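Local coordinates for RmpA (Streptococcus mutans, PDB 3BJV), which probably serves as the IIA component of an ascorbate-specific phosphotransferase system, relaying phosphate so that ascorbate is phosphorylated as it is carried across the membrane, at residues A[135-138]-A[139-142]. Sequence-based numbering, arbitrary orientation.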
# COMPACT_ATOMS: atom_id res chain seq x y z
N CYS A 135 -8.69 2.41 -23.54
CA CYS A 135 -8.09 1.15 -24.01
C CYS A 135 -9.16 0.24 -24.52
O CYS A 135 -10.20 0.03 -23.84
CB CYS A 135 -7.30 0.43 -22.90
SG CYS A 135 -5.64 1.11 -22.63
N LYS A 136 -8.93 -0.28 -25.73
CA LYS A 136 -9.83 -1.19 -26.43
C LYS A 136 -9.40 -2.66 -26.31
O LYS A 136 -10.23 -3.55 -26.32
CB LYS A 136 -9.83 -0.85 -27.90
CG LYS A 136 -10.97 0.02 -28.37
CD LYS A 136 -10.56 1.49 -28.63
CE LYS A 136 -11.79 2.43 -28.38
NZ LYS A 136 -11.46 3.89 -28.42
N THR A 137 -8.10 -2.93 -26.23
CA THR A 137 -7.58 -4.28 -26.27
C THR A 137 -6.63 -4.47 -25.13
O THR A 137 -6.01 -3.50 -24.67
CB THR A 137 -6.80 -4.56 -27.59
OG1 THR A 137 -5.69 -3.65 -27.69
CG2 THR A 137 -7.71 -4.40 -28.82
N PRO A 138 -6.52 -5.72 -24.63
CA PRO A 138 -5.55 -6.01 -23.59
C PRO A 138 -4.14 -5.54 -23.92
O PRO A 138 -3.41 -5.10 -23.01
CB PRO A 138 -5.60 -7.57 -23.47
CG PRO A 138 -6.99 -7.95 -23.93
CD PRO A 138 -7.40 -6.88 -24.94
N GLU A 139 -3.70 -5.69 -25.16
CA GLU A 139 -2.38 -5.22 -25.61
C GLU A 139 -2.09 -3.74 -25.32
O GLU A 139 -0.98 -3.37 -24.96
CB GLU A 139 -2.16 -5.51 -27.11
CG GLU A 139 -1.84 -6.97 -27.47
CD GLU A 139 -2.88 -8.00 -26.95
OE1 GLU A 139 -4.09 -7.89 -27.28
OE2 GLU A 139 -2.47 -8.93 -26.20
N GLU A 140 -3.11 -2.90 -25.43
CA GLU A 140 -2.99 -1.48 -25.07
C GLU A 140 -2.72 -1.21 -23.62
O GLU A 140 -1.89 -0.35 -23.32
CB GLU A 140 -4.25 -0.70 -25.50
CG GLU A 140 -4.27 -0.49 -26.96
CD GLU A 140 -5.60 0.05 -27.48
OE1 GLU A 140 -6.14 1.05 -26.95
OE2 GLU A 140 -6.08 -0.52 -28.48
N VAL A 141 -3.42 -1.94 -22.73
CA VAL A 141 -3.23 -1.85 -21.31
C VAL A 141 -1.83 -2.31 -20.93
O VAL A 141 -1.18 -1.67 -20.12
CB VAL A 141 -4.29 -2.69 -20.48
CG1 VAL A 141 -3.88 -2.76 -18.97
CG2 VAL A 141 -5.63 -2.11 -20.59
N LEU A 142 -1.42 -3.43 -21.49
CA LEU A 142 -0.05 -3.96 -21.28
C LEU A 142 1.02 -2.99 -21.80
O LEU A 142 2.05 -2.83 -21.16
CB LEU A 142 0.13 -5.31 -21.96
CG LEU A 142 -0.72 -6.47 -21.50
CD1 LEU A 142 -0.56 -7.58 -22.52
CD2 LEU A 142 -0.29 -6.93 -20.13
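Glu140 reaches back from the first turn of helix 138-147 to the loop before it, and its carboxylate is shared between two donors there. OE2 accepts from the hydroxyl of the N-cap residue Thr137, OG1 lying 3.3 Å from OE2 and well above the carboxylate plane (41° out of it). The other oxygen, OE1, takes a long, weak but nearly straight bond from the backbone N of Lys136 (3.3 Å, 166° at the hydrogen). The chain of Glu140 can span this distance because it is extended beyond CG. With chi1 at 60°, Thr137 holds OG1 between its own N and carbonyl carbon, on the side where the glutamate passes.

The backbone carbonyls at the helix start find donors within the helix. Thr137 O receives a weak, bent bond from Glu140 N (3.1 Å), whereas Pro138 O accepts from Leu142 N at 3.0 Å in a regular i to i+4 helical bond. Pro138 itself brings no N-H to this first turn, where none is needed for helix pairing.

At the base of the Glu140 side chain the contact turns apolar: Cys135 SG lies 3.7 Å from Glu140 CB and 3.8 Å from Val141 CG2. Val141 also packs on Ile13 and Leu15 of strand 13-17, and Leu142 on Ala4 and Phe7 of helix 3-10, so the first turn sits against the N-terminal part of the chain.

The charged amine of Lys136 stays apart, NZ 6.2 Å from Glu140 OE1, and could contribute only a diffuse attraction. Two neutral donors thus hold the carboxylate loosely at the N-terminal end of the helix, where the helix dipole would probably favour its negative charge; since both carboxylate bonds are long, the helix start relies on several modest interactions beside one regular helical bond.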